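PDB 4JHM: mandelate racemase / muconate lactonizing enzyme, C-terminal domain protein from Pseudovibrio sp. JE062, which has no established function but belongs to the enolase superfamily, pairing an N-terminal mandelate racemase-type domain with a TIM-barrel-like domain. Local coordinates for residues E4-S9 against L42-G47; N60-C65 against A368-Y373; T132-Y137 against D318-F323; R192-T197 against W218-A223; H259-G264 against A287-H292. One frame throughout, in Å; residues are numbered along the deposited sequence.

Contact 1: residues E4-S9 against L42-G47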
# COMPACT_ATOMS: atom_id res chain seq x y z
N GLU A 4 50.54 -5.45 -7.65
CA GLU A 4 50.96 -6.86 -7.39
C GLU A 4 51.65 -7.45 -8.62
O GLU A 4 52.61 -8.22 -8.50
CB GLU A 4 49.76 -7.72 -6.99
CG GLU A 4 50.11 -9.12 -6.52
CD GLU A 4 50.79 -9.15 -5.16
OE1 GLU A 4 50.15 -9.58 -4.18
OE2 GLU A 4 51.97 -8.74 -5.07
N ASP A 5 51.14 -7.09 -9.80
CA ASP A 5 51.71 -7.53 -11.08
C ASP A 5 51.36 -8.98 -11.41
O ASP A 5 51.93 -9.55 -12.34
CB ASP A 5 53.24 -7.37 -11.09
CG ASP A 5 53.67 -5.93 -10.91
OD1 ASP A 5 52.84 -5.10 -10.48
OD2 ASP A 5 54.85 -5.63 -11.20
N CYS A 6 50.43 -9.56 -10.66
CA CYS A 6 49.98 -10.92 -10.94
C CYS A 6 49.13 -10.87 -12.20
O CYS A 6 48.19 -10.09 -12.29
CB CYS A 6 49.18 -11.50 -9.78
SG CYS A 6 48.66 -13.21 -10.04
N ARG A 7 49.47 -11.72 -13.17
CA ARG A 7 48.86 -11.65 -14.48
C ARG A 7 48.39 -13.02 -14.93
O ARG A 7 48.97 -14.04 -14.56
CB ARG A 7 49.88 -11.09 -15.48
CG ARG A 7 49.33 -10.83 -16.87
CD ARG A 7 50.41 -10.34 -17.82
NE ARG A 7 50.80 -8.95 -17.56
CZ ARG A 7 51.92 -8.57 -16.96
NH1 ARG A 7 52.80 -9.47 -16.54
NH2 ARG A 7 52.17 -7.28 -16.78
N ILE A 8 47.32 -13.05 -15.72
CA ILE A 8 46.86 -14.29 -16.34
C ILE A 8 47.83 -14.66 -17.45
O ILE A 8 48.04 -13.90 -18.40
CB ILE A 8 45.45 -14.16 -16.93
CG1 ILE A 8 44.42 -13.92 -15.82
CG2 ILE A 8 45.08 -15.40 -17.72
CD1 ILE A 8 44.15 -15.13 -14.95
N SER A 9 48.43 -15.84 -17.33
CA SER A 9 49.47 -16.30 -18.25
C SER A 9 48.88 -17.15 -19.38
O SER A 9 49.36 -17.12 -20.51
CB SER A 9 50.52 -17.09 -17.47
OG SER A 9 51.32 -17.90 -18.32
N LEU A 42 42.86 -21.46 -14.99
CA LEU A 42 43.64 -20.25 -15.23
C LEU A 42 45.07 -20.44 -14.77
O LEU A 42 45.32 -21.04 -13.72
CB LEU A 42 43.03 -19.07 -14.47
CG LEU A 42 41.59 -18.69 -14.81
CD1 LEU A 42 41.09 -17.65 -13.82
CD2 LEU A 42 41.47 -18.17 -16.23
N PHE A 43 46.01 -19.92 -15.55
CA PHE A 43 47.43 -19.95 -15.20
C PHE A 43 47.92 -18.52 -14.96
O PHE A 43 47.30 -17.56 -15.42
CB PHE A 43 48.25 -20.59 -16.32
CG PHE A 43 48.00 -22.06 -16.50
CD1 PHE A 43 48.69 -23.00 -15.74
CD2 PHE A 43 47.11 -22.52 -17.46
CE1 PHE A 43 48.48 -24.35 -15.91
CE2 PHE A 43 46.90 -23.87 -17.64
CZ PHE A 43 47.58 -24.79 -16.87
N THR A 44 49.04 -18.39 -14.25
CA THR A 44 49.62 -17.08 -13.95
C THR A 44 51.11 -17.02 -14.30
O THR A 44 51.66 -17.95 -14.89
CB THR A 44 49.44 -16.73 -12.46
OG1 THR A 44 49.98 -17.78 -11.65
CG2 THR A 44 47.97 -16.54 -12.12
N GLU A 45 51.75 -15.91 -13.95
CA GLU A 45 53.17 -15.72 -14.24
C GLU A 45 54.05 -16.62 -13.38
O GLU A 45 55.11 -17.06 -13.82
CB GLU A 45 53.57 -14.26 -14.03
CG GLU A 45 52.98 -13.28 -15.04
CD GLU A 45 53.64 -13.35 -16.40
OE1 GLU A 45 53.88 -12.28 -17.00
OE2 GLU A 45 53.93 -14.47 -16.88
N ASP A 46 53.62 -16.89 -12.15
CA ASP A 46 54.43 -17.67 -11.21
C ASP A 46 53.98 -19.13 -11.11
O ASP A 46 54.37 -19.84 -10.18
CB ASP A 46 54.41 -17.02 -9.82
CG ASP A 46 53.02 -16.89 -9.25
OD1 ASP A 46 52.04 -16.99 -10.03
OD2 ASP A 46 52.90 -16.67 -8.03
N GLY A 47 53.18 -19.57 -12.07
CA GLY A 47 52.75 -20.97 -12.13
C GLY A 47 51.56 -21.28 -11.24
O GLY A 47 51.11 -22.42 -11.17
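Arg7 and Glu45 lie side by side and point the same way where strand 8-16 begins and its antiparallel neighbour 34-44 finishes, in the four-stranded sheet of the N-terminal domain. NH1 of Arg7 forms a salt bridge with OE1 of Glu45 at 3.0 Å; NH1 comes to the anti lone pair of OE1, and that oxygen sits 15° out of the guanidinium plane. The carboxylate stands nearly perpendicular to the guanidinium, so one nitrogen and one oxygen make the bridge, not two pairs. A bend at Glu45 (chi2 -75°) sets CD off the line of CB and CG, and the aliphatic parts pack behind the charges, Arg7 CB being 3.8 Å from Glu45 CG. Beside this pair the backbone bond from Ser9 N to Phe43 O, 2.8 Å, is a nearly straight one. Phe43 O also receives a CA-H contact from Ile8, and Arg7 O is approached in the same manner by Thr44 CA at 3.2 Å. On the buried side Ile8 CD1 reaches Leu42 CB at 4.1 Å, while Cys6 SG rests 4.0 Å from Thr44 CG2. Helix 100-119 covers this side, with Ala110 and Ile114 against Leu42, and Ile114 also against Thr44. The hydroxyl of Thr44 bonds to Thr48 O, and at the turn beyond the strand Asp46 OD2 forms a salt bridge with Lys118 NZ of the same helix.

Contact 2: residues N60-C65 against A368-Y373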
# COMPACT_ATOMS: atom_id res chain seq x y z
N ASN A 60 20.02 -35.37 -25.82
CA ASN A 60 20.62 -35.85 -27.07
C ASN A 60 22.15 -35.89 -27.04
O ASN A 60 22.75 -36.93 -27.28
CB ASN A 60 20.15 -35.00 -28.24
CG ASN A 60 18.64 -34.82 -28.25
OD1 ASN A 60 17.89 -35.78 -28.08
ND2 ASN A 60 18.19 -33.59 -28.46
N PHE A 61 22.79 -34.75 -26.77
CA PHE A 61 24.25 -34.69 -26.78
C PHE A 61 24.77 -33.97 -25.54
O PHE A 61 24.05 -33.20 -24.92
CB PHE A 61 24.76 -33.96 -28.02
CG PHE A 61 24.18 -34.47 -29.31
CD1 PHE A 61 24.63 -35.65 -29.87
CD2 PHE A 61 23.19 -33.75 -29.98
CE1 PHE A 61 24.10 -36.12 -31.06
CE2 PHE A 61 22.65 -34.22 -31.16
CZ PHE A 61 23.10 -35.40 -31.71
N PHE A 62 26.03 -34.22 -25.20
CA PHE A 62 26.72 -33.41 -24.21
C PHE A 62 26.84 -31.99 -24.74
O PHE A 62 26.76 -31.76 -25.95
CB PHE A 62 28.09 -33.98 -23.88
CG PHE A 62 28.03 -35.34 -23.24
CD1 PHE A 62 27.48 -35.50 -21.98
CD2 PHE A 62 28.54 -36.46 -23.90
CE1 PHE A 62 27.42 -36.75 -21.39
CE2 PHE A 62 28.49 -37.71 -23.31
CZ PHE A 62 27.93 -37.85 -22.05
N ASP A 63 27.06 -31.04 -23.84
CA ASP A 63 26.87 -29.63 -24.15
C ASP A 63 28.17 -28.90 -24.51
O ASP A 63 29.13 -28.93 -23.75
CB ASP A 63 26.23 -28.94 -22.94
CG ASP A 63 25.83 -27.52 -23.22
OD1 ASP A 63 25.23 -27.26 -24.28
OD2 ASP A 63 26.11 -26.65 -22.36
N ARG A 64 28.17 -28.25 -25.67
CA ARG A 64 29.25 -27.33 -26.03
C ARG A 64 28.80 -25.86 -25.94
O ARG A 64 29.57 -24.95 -26.24
CB ARG A 64 29.76 -27.61 -27.44
CG ARG A 64 30.24 -29.04 -27.70
CD ARG A 64 30.67 -29.20 -29.15
NE ARG A 64 30.73 -30.60 -29.55
CZ ARG A 64 31.85 -31.28 -29.81
NH1 ARG A 64 31.78 -32.55 -30.16
NH2 ARG A 64 33.03 -30.68 -29.72
N CYS A 65 27.55 -25.64 -25.53
CA CYS A 65 26.98 -24.29 -25.41
C CYS A 65 27.80 -23.41 -24.48
O CYS A 65 28.17 -22.29 -24.83
CB CYS A 65 25.55 -24.37 -24.88
SG CYS A 65 24.75 -22.75 -24.68
N ALA A 368 38.30 -37.50 -20.61
CA ALA A 368 36.84 -37.37 -20.67
C ALA A 368 36.40 -36.15 -21.49
O ALA A 368 35.22 -35.97 -21.74
CB ALA A 368 36.25 -37.29 -19.27
N SER A 369 37.37 -35.34 -21.91
CA SER A 369 37.07 -34.06 -22.53
C SER A 369 36.76 -34.20 -24.02
O SER A 369 37.65 -34.49 -24.82
CB SER A 369 38.24 -33.10 -22.32
OG SER A 369 37.95 -31.81 -22.83
N PHE A 370 35.50 -33.99 -24.39
CA PHE A 370 35.08 -34.05 -25.79
C PHE A 370 35.29 -32.70 -26.49
O PHE A 370 35.07 -32.59 -27.70
CB PHE A 370 33.62 -34.49 -25.90
CG PHE A 370 32.67 -33.67 -25.07
CD1 PHE A 370 32.15 -32.48 -25.56
CD2 PHE A 370 32.32 -34.07 -23.79
CE1 PHE A 370 31.29 -31.72 -24.79
CE2 PHE A 370 31.46 -33.32 -23.02
CZ PHE A 370 30.94 -32.14 -23.52
N ALA A 371 35.70 -31.69 -25.73
CA ALA A 371 36.01 -30.37 -26.30
C ALA A 371 36.96 -29.60 -25.38
O ALA A 371 36.80 -29.61 -24.16
CB ALA A 371 34.74 -29.57 -26.52
N SER A 372 37.94 -28.93 -25.97
CA SER A 372 38.87 -28.11 -25.19
C SER A 372 39.53 -27.02 -26.03
O SER A 372 39.71 -27.17 -27.24
CB SER A 372 39.95 -29.00 -24.57
OG SER A 372 40.79 -29.53 -25.57
N TYR A 373 39.89 -25.92 -25.38
CA TYR A 373 40.64 -24.85 -26.01
C TYR A 373 41.84 -24.49 -25.15
O TYR A 373 41.95 -24.93 -24.01
CB TYR A 373 39.77 -23.62 -26.22
CG TYR A 373 38.65 -23.81 -27.22
CD1 TYR A 373 38.93 -24.07 -28.56
CD2 TYR A 373 37.32 -23.72 -26.83
CE1 TYR A 373 37.91 -24.26 -29.47
CE2 TYR A 373 36.30 -23.90 -27.75
CZ TYR A 373 36.60 -24.16 -29.07
OH TYR A 373 35.59 -24.34 -29.98
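Phe370 meets Phe62 and Arg64 where strand 369-376, an outermost strand of the antiparallel sheet of the N-terminal domain, turns a corner after helix 362-368. This joins the C-terminal end of the chain to a loop of that domain. In Phe370, chi1 of 53° places CG between the backbone N and the carbonyl carbon. The outer ring atoms do the touching: CZ lies 3.4 Å from Phe62 CB, and CE2 is 4.0 Å from Phe62 CG. The ring planes differ by only 21°, but the rings are displaced past one another, centroids 5.6 Å apart, with little face shared. Asp63 O sits in the plane of the Phe370 ring at its edge, 3.7 Å from CE1, and Arg64 CG lies at the same edge, 4.1 Å from Phe370 CE1. Arg64 then runs extended from CG to NE and brings one face of its guanidinium over Phe370 CD1, the two planes being 74° apart. One residue on, Ala371 offers CB to Arg64 NH2 at 3.8 Å. From behind, Asp63 fixes the loop: OD2 bonds to Ser56 OG, and OD1 accepts a weak capping bond from Cys65 N at 3.1 Å.

Contact 3: residues T132-Y137 against D318-F323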
# COMPACT_ATOMS: atom_id res chain seq x y z
N THR A 132 33.66 -24.88 10.08
CA THR A 132 34.54 -25.65 9.21
C THR A 132 33.79 -26.86 8.66
O THR A 132 34.32 -27.62 7.85
CB THR A 132 35.82 -26.06 9.96
OG1 THR A 132 36.89 -26.28 9.02
CG2 THR A 132 35.60 -27.32 10.81
N LYS A 133 32.54 -27.02 9.09
CA LYS A 133 31.68 -28.11 8.62
C LYS A 133 30.21 -27.70 8.68
O LYS A 133 29.88 -26.69 9.30
CB LYS A 133 31.90 -29.37 9.47
CG LYS A 133 31.43 -29.23 10.92
CD LYS A 133 31.57 -30.56 11.66
CE LYS A 133 31.13 -30.43 13.11
NZ LYS A 133 31.42 -31.66 13.89
N ILE A 134 29.34 -28.48 8.06
CA ILE A 134 27.91 -28.15 8.03
C ILE A 134 27.02 -29.36 7.68
O ILE A 134 27.43 -30.25 6.93
CB ILE A 134 27.63 -27.03 7.02
CG1 ILE A 134 26.13 -26.79 6.87
CG2 ILE A 134 28.24 -27.37 5.67
CD1 ILE A 134 25.78 -25.75 5.82
N LYS A 135 25.80 -29.37 8.22
CA LYS A 135 24.82 -30.42 7.92
C LYS A 135 24.53 -30.48 6.43
O LYS A 135 24.23 -29.46 5.82
CB LYS A 135 23.50 -30.15 8.65
CG LYS A 135 23.52 -30.46 10.14
CD LYS A 135 22.98 -31.84 10.42
CE LYS A 135 23.46 -32.36 11.77
NZ LYS A 135 23.12 -31.42 12.87
N SER A 136 24.61 -31.68 5.86
CA SER A 136 24.23 -31.88 4.47
C SER A 136 22.89 -32.60 4.37
O SER A 136 22.42 -33.19 5.33
CB SER A 136 25.30 -32.71 3.75
OG SER A 136 25.44 -33.99 4.34
N TYR A 137 22.28 -32.54 3.19
CA TYR A 137 21.15 -33.41 2.88
C TYR A 137 21.43 -34.19 1.60
O TYR A 137 22.08 -33.69 0.68
CB TYR A 137 19.84 -32.62 2.76
CG TYR A 137 19.81 -31.60 1.64
CD1 TYR A 137 19.47 -31.97 0.35
CD2 TYR A 137 20.09 -30.27 1.89
CE1 TYR A 137 19.43 -31.04 -0.68
CE2 TYR A 137 20.06 -29.33 0.87
CZ TYR A 137 19.73 -29.71 -0.41
OH TYR A 137 19.70 -28.78 -1.41
N ASP A 318 26.88 -17.72 8.54
CA ASP A 318 26.05 -18.57 9.40
C ASP A 318 24.68 -18.84 8.79
O ASP A 318 24.08 -19.88 9.05
CB ASP A 318 25.87 -17.93 10.77
CG ASP A 318 27.13 -17.95 11.59
OD1 ASP A 318 27.71 -19.04 11.75
OD2 ASP A 318 27.54 -16.88 12.09
N ASN A 319 24.18 -17.89 8.00
CA ASN A 319 22.83 -17.98 7.46
C ASN A 319 22.70 -18.96 6.30
O ASN A 319 22.65 -18.56 5.13
CB ASN A 319 22.30 -16.59 7.08
CG ASN A 319 23.22 -15.85 6.12
OD1 ASN A 319 24.43 -16.09 6.07
ND2 ASN A 319 22.65 -14.92 5.36
N CYS A 320 22.66 -20.24 6.64
CA CYS A 320 22.46 -21.34 5.69
C CYS A 320 22.55 -22.60 6.55
O CYS A 320 23.46 -22.72 7.35
CB CYS A 320 23.54 -21.36 4.60
SG CYS A 320 23.59 -22.88 3.59
N ASN A 321 21.60 -23.52 6.38
CA ASN A 321 21.53 -24.71 7.23
C ASN A 321 22.14 -25.95 6.62
O ASN A 321 22.61 -26.82 7.35
CB ASN A 321 20.08 -25.04 7.58
CG ASN A 321 19.41 -23.96 8.41
OD1 ASN A 321 20.02 -23.36 9.29
ND2 ASN A 321 18.14 -23.72 8.14
N PHE A 322 22.14 -26.06 5.29
CA PHE A 322 22.59 -27.30 4.66
C PHE A 322 23.52 -27.13 3.46
O PHE A 322 23.60 -26.07 2.85
CB PHE A 322 21.39 -28.14 4.21
CG PHE A 322 20.45 -28.51 5.33
CD1 PHE A 322 20.73 -29.59 6.15
CD2 PHE A 322 19.28 -27.79 5.54
CE1 PHE A 322 19.87 -29.94 7.17
CE2 PHE A 322 18.42 -28.14 6.56
CZ PHE A 322 18.71 -29.21 7.38
N PHE A 323 24.21 -28.22 3.14
CA PHE A 323 25.00 -28.34 1.93
C PHE A 323 24.36 -29.45 1.12
O PHE A 323 24.23 -30.58 1.60
CB PHE A 323 26.45 -28.71 2.27
CG PHE A 323 27.22 -29.31 1.12
CD1 PHE A 323 27.20 -30.67 0.90
CD2 PHE A 323 27.96 -28.50 0.28
CE1 PHE A 323 27.92 -31.22 -0.15
CE2 PHE A 323 28.68 -29.05 -0.77
CZ PHE A 323 28.66 -30.41 -0.99
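Tyr137 carries CG between its backbone N and carbonyl carbon (chi1 63°), which helps to bring its ring to Phe322, and the two side chains cross at about a right angle. Phe322 CB comes in the plane of the tyrosine ring, at its edge, 3.4 Å from Tyr137 CD2. In Ile134, CG1 is anti to the backbone N (chi1 173°) and CD1 is anti in turn (chi2 -176°), which carries Ile134 CD1 to 3.5 Å from Phe322 C. The same CD1 lies 4.2 Å from Cys320 SG, while Ile134 CG2 packs on Phe323 CB at 4.1 Å. Between these groups run two backbone bonds of a parallel bridge between Ser136 and Phe323. Phe323 N donates to Lys135 O at 3.0 Å, and Tyr137 N donates to Phe323 O at 3.2 Å. Ser136 CB meets the Phe323 ring at its edge, and its OG bonds to Thr342. Glu297 holds the incoming loop, one carboxylate oxygen taking Asn321 N and the other Phe322 N. The bridge sets strand 323-326 beside strand 133-139 in the sheet of the barrel-like domain. Helix 304-316 packs against Ile134 and Phe323 through Leu311, and strand 347-349, antiparallel to 133-139, adds Val348 to both.

Contact 4: residues R192-T197 against W218-A223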
# COMPACT_ATOMS: atom_id res chain seq x y z
N ARG A 192 14.82 -35.10 8.40
CA ARG A 192 14.19 -33.92 7.82
C ARG A 192 13.98 -34.12 6.32
O ARG A 192 14.92 -34.44 5.60
CB ARG A 192 15.07 -32.68 8.04
CG ARG A 192 15.37 -32.35 9.49
CD ARG A 192 14.10 -32.05 10.26
NE ARG A 192 13.28 -31.05 9.59
CZ ARG A 192 12.00 -30.81 9.88
NH1 ARG A 192 11.38 -31.50 10.82
NH2 ARG A 192 11.34 -29.87 9.21
N PHE A 193 12.75 -33.93 5.85
CA PHE A 193 12.43 -34.16 4.44
C PHE A 193 12.06 -32.89 3.69
O PHE A 193 11.37 -32.01 4.22
CB PHE A 193 11.27 -35.16 4.31
CG PHE A 193 11.67 -36.59 4.59
CD1 PHE A 193 12.23 -37.37 3.60
CD2 PHE A 193 11.46 -37.15 5.84
CE1 PHE A 193 12.58 -38.69 3.85
CE2 PHE A 193 11.80 -38.47 6.09
CZ PHE A 193 12.37 -39.24 5.10
N MSE A 194 12.54 -32.80 2.45
CA MSE A 194 12.25 -31.67 1.56
C MSE A 194 11.77 -32.21 0.25
O MSE A 194 11.99 -33.37 -0.08
CB MSE A 194 13.50 -30.82 1.30
CG MSE A 194 14.05 -30.18 2.57
SE MSE A 194 15.52 -31.26 3.32
CE MSE A 194 16.93 -29.88 3.32
N LEU A 195 11.12 -31.35 -0.54
CA LEU A 195 10.55 -31.74 -1.81
C LEU A 195 10.84 -30.70 -2.88
O LEU A 195 10.61 -29.51 -2.66
CB LEU A 195 9.04 -31.91 -1.66
CG LEU A 195 8.29 -32.49 -2.85
CD1 LEU A 195 8.76 -33.90 -3.15
CD2 LEU A 195 6.79 -32.47 -2.58
N ASP A 196 11.36 -31.14 -4.03
CA ASP A 196 11.60 -30.25 -5.17
C ASP A 196 10.66 -30.60 -6.33
O ASP A 196 10.77 -31.68 -6.91
CB ASP A 196 13.06 -30.33 -5.62
CG ASP A 196 13.37 -29.43 -6.81
OD1 ASP A 196 12.42 -28.85 -7.38
OD2 ASP A 196 14.55 -29.29 -7.18
N THR A 197 9.73 -29.70 -6.65
CA THR A 197 8.77 -29.94 -7.73
C THR A 197 9.11 -29.13 -8.99
O THR A 197 8.25 -28.92 -9.85
CB THR A 197 7.33 -29.63 -7.28
OG1 THR A 197 7.23 -28.26 -6.88
CG2 THR A 197 6.91 -30.53 -6.12
N TRP A 218 7.45 -31.05 7.44
CA TRP A 218 8.54 -31.19 6.48
C TRP A 218 9.32 -29.90 6.40
O TRP A 218 8.84 -28.85 6.83
CB TRP A 218 8.02 -31.57 5.10
CG TRP A 218 7.64 -33.00 5.00
CD1 TRP A 218 7.05 -33.76 5.96
CD2 TRP A 218 7.81 -33.86 3.86
NE1 TRP A 218 6.85 -35.04 5.50
CE2 TRP A 218 7.30 -35.12 4.21
CE3 TRP A 218 8.34 -33.68 2.58
CZ2 TRP A 218 7.31 -36.20 3.33
CZ3 TRP A 218 8.35 -34.74 1.71
CH2 TRP A 218 7.84 -35.99 2.09
N GLU A 219 10.52 -29.97 5.84
CA GLU A 219 11.51 -28.92 5.98
C GLU A 219 11.26 -27.75 5.04
O GLU A 219 11.11 -26.61 5.49
CB GLU A 219 12.91 -29.51 5.79
CG GLU A 219 14.06 -28.52 5.89
CD GLU A 219 14.23 -27.96 7.29
OE1 GLU A 219 13.42 -28.31 8.18
OE2 GLU A 219 15.18 -27.17 7.50
N TRP A 220 11.23 -28.01 3.73
CA TRP A 220 10.91 -26.96 2.77
C TRP A 220 10.39 -27.49 1.44
O TRP A 220 10.72 -28.60 1.02
CB TRP A 220 12.10 -26.01 2.56
CG TRP A 220 13.18 -26.49 1.64
CD1 TRP A 220 13.04 -26.94 0.36
CD2 TRP A 220 14.58 -26.52 1.92
NE1 TRP A 220 14.27 -27.27 -0.17
CE2 TRP A 220 15.23 -27.02 0.77
CE3 TRP A 220 15.35 -26.19 3.04
CZ2 TRP A 220 16.61 -27.19 0.71
CZ3 TRP A 220 16.72 -26.36 2.98
CH2 TRP A 220 17.33 -26.85 1.82
N LEU A 221 9.55 -26.68 0.79
CA LEU A 221 9.08 -26.95 -0.55
C LEU A 221 9.86 -26.08 -1.52
O LEU A 221 9.77 -24.85 -1.48
CB LEU A 221 7.58 -26.63 -0.67
CG LEU A 221 7.01 -26.65 -2.10
CD1 LEU A 221 7.36 -27.96 -2.79
CD2 LEU A 221 5.50 -26.44 -2.11
N GLU A 222 10.63 -26.72 -2.39
CA GLU A 222 11.49 -26.00 -3.32
C GLU A 222 10.87 -25.93 -4.71
O GLU A 222 10.46 -26.95 -5.26
CB GLU A 222 12.88 -26.66 -3.37
CG GLU A 222 13.72 -26.26 -4.57
CD GLU A 222 15.12 -26.86 -4.54
OE1 GLU A 222 15.67 -27.04 -3.43
OE2 GLU A 222 15.66 -27.13 -5.63
N ALA A 223 10.80 -24.73 -5.27
CA ALA A 223 10.35 -24.56 -6.64
C ALA A 223 8.93 -25.10 -6.84
O ALA A 223 8.72 -26.02 -7.63
CB ALA A 223 11.31 -25.24 -7.60
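Arg192 and Glu219 cross at about a right angle at one end of a parallel strand pair, joined by a salt bridge. Arg192 NH2 meets Glu219 OE1 at 2.8 Å, and NE adds a weaker bond to the same oxygen. Backbone bonds come next: Glu219 N to Phe193 O, Leu195 N to Trp220 O, Glu222 N to Leu195 O at 2.8 Å and Thr197 N to Glu222 O. Beyond the strands, Thr197 OG1 donates to Ala223 O from above the carbonyl plane, 2.8 Å away. Among ring contacts, Phe193 CB lies over the six-membered ring of Trp218, 3.7 Å from its centroid, a CH-pi contact. The bent chain of selenomethionine Met194 lays CG over the Trp220 ring and sets CE 3.6 Å from the six-membered centroid, again CH-pi; SE, 4.8 Å from that centroid, makes a Met-aromatic pair. At the other end Asp196 OD2 and Glu222 OE2 are 2.9 Å apart. Glu222 OE1 pairs with Lys165, and Asp196 OD1 accepts from Ala198 N. Strand 192-196, helix 203-215 and strand 220-222 form a beta-alpha-beta unit of the TIM-barrel-like domain; acidic residues at the C-terminal ends of such strands are a hallmark of the enolase superfamily.

Contact 5: residues H259-G264 against A287-H292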
# COMPACT_ATOMS: atom_id res chain seq x y z
N HIS A 259 14.64 -7.70 -4.29
CA HIS A 259 13.22 -7.45 -4.49
C HIS A 259 12.35 -8.59 -3.95
O HIS A 259 11.31 -8.34 -3.33
CB HIS A 259 12.95 -7.26 -5.98
CG HIS A 259 11.52 -6.98 -6.29
ND1 HIS A 259 10.61 -7.97 -6.59
CD2 HIS A 259 10.83 -5.81 -6.34
CE1 HIS A 259 9.43 -7.43 -6.82
NE2 HIS A 259 9.54 -6.12 -6.68
N ALA A 260 12.77 -9.83 -4.20
CA ALA A 260 12.01 -11.01 -3.79
C ALA A 260 11.83 -11.05 -2.27
O ALA A 260 10.73 -11.23 -1.76
CB ALA A 260 12.70 -12.27 -4.27
N LEU A 261 12.93 -10.88 -1.56
CA LEU A 261 12.87 -10.84 -0.11
C LEU A 261 12.05 -9.64 0.35
O LEU A 261 11.22 -9.76 1.25
CB LEU A 261 14.29 -10.80 0.47
CG LEU A 261 15.14 -12.04 0.17
CD1 LEU A 261 16.54 -11.89 0.74
CD2 LEU A 261 14.47 -13.28 0.74
N SER A 262 12.26 -8.49 -0.30
CA SER A 262 11.55 -7.26 0.05
C SER A 262 10.03 -7.36 -0.10
O SER A 262 9.29 -6.66 0.59
CB SER A 262 12.05 -6.09 -0.80
OG SER A 262 13.28 -5.60 -0.31
N THR A 263 9.57 -8.22 -1.00
CA THR A 263 8.14 -8.34 -1.27
C THR A 263 7.55 -9.65 -0.75
O THR A 263 6.39 -9.96 -1.03
CB THR A 263 7.85 -8.20 -2.78
OG1 THR A 263 8.59 -9.19 -3.51
CG2 THR A 263 8.25 -6.83 -3.27
N GLY A 264 8.34 -10.41 -0.00
CA GLY A 264 7.86 -11.63 0.64
C GLY A 264 7.59 -12.79 -0.30
O GLY A 264 6.66 -13.57 -0.08
N ALA A 287 25.04 -11.94 2.34
CA ALA A 287 24.96 -10.68 3.07
C ALA A 287 23.58 -10.06 2.92
O ALA A 287 23.03 -9.51 3.87
CB ALA A 287 26.03 -9.71 2.58
N ILE A 288 23.02 -10.17 1.72
CA ILE A 288 21.72 -9.59 1.43
C ILE A 288 20.61 -10.32 2.19
O ILE A 288 19.73 -9.68 2.78
CB ILE A 288 21.44 -9.58 -0.08
CG1 ILE A 288 22.41 -8.62 -0.77
CG2 ILE A 288 20.00 -9.17 -0.37
CD1 ILE A 288 22.40 -8.69 -2.28
N ALA A 289 20.67 -11.65 2.19
CA ALA A 289 19.73 -12.45 2.98
C ALA A 289 19.86 -12.10 4.45
O ALA A 289 18.87 -11.90 5.14
CB ALA A 289 19.99 -13.93 2.78
N ALA A 290 21.10 -12.02 4.93
CA ALA A 290 21.36 -11.63 6.31
C ALA A 290 20.52 -10.42 6.69
O ALA A 290 19.74 -10.47 7.65
CB ALA A 290 22.84 -11.33 6.49
N GLY A 291 20.65 -9.35 5.93
CA GLY A 291 19.91 -8.11 6.19
C GLY A 291 18.40 -8.30 6.14
O GLY A 291 17.66 -7.47 6.66
N HIS A 292 17.95 -9.38 5.51
CA HIS A 292 16.53 -9.71 5.49
C HIS A 292 16.19 -10.80 6.51
O HIS A 292 15.09 -11.33 6.50
CB HIS A 292 16.11 -10.16 4.08
CG HIS A 292 15.91 -9.02 3.13
ND1 HIS A 292 14.74 -8.28 3.09
CD2 HIS A 292 16.71 -8.50 2.17
CE1 HIS A 292 14.85 -7.36 2.15
NE2 HIS A 292 16.03 -7.47 1.58
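Leu261 lies across one face of the His292 imidazole, joining the ends of two helices, 254-262 and 279-291, in the barrel-like domain. Helix 254-262 closes in a Schellman motif with Gly264 at the C-prime position: Met265 N bonds to Ala260 O, and Gly264 N to Leu261 O at 3.2 Å. The leucine CB stands over the centre of the ring, 3.6 Å from the centroid and 10° off the normal, a CH-pi contact. The two side chains meet at an oblique angle, and CD1 of Leu261 reaches beyond the ring centre to CD2 of His292 at 3.7 Å and also touches His292 CB. Ser262 takes the edge instead of the face, its OG lying near the ring plane 3.4 Å from His292 CE1. That hydroxyl bonds to Thr258 O one helical turn back, and more weakly to Ser262 OG of a second subunit. The contact is close to a subunit boundary, where His292 also packs on Thr258 of the second subunit. On the far side of the leucine, in the last turn of helix 279-291, the backbone itself is met: Leu261 CD1 packs 3.9 Å from Ala289 CA.

From the N terminus, contact 1 closes first, pairing the ends of strands 8-16 and 34-44 before contact 2 opens. Contact 2 then spans most of the chain, joining the loop at 60-65 to strand 369-376 of the same N-terminal sheet. Everything between, including the barrel-like domain, belongs to its loop. Within it contact 3 brings strand 133-139 beside the residues that lead into strand 323-326, and inside that second loop contacts 4 and 5 follow in series, so none cross. Contact 4 touches contact 3 through Tyr137 and Met194, while contact 5 meets it at Asn319. Contacts 1 and 4 lie about 44 Å apart between centres.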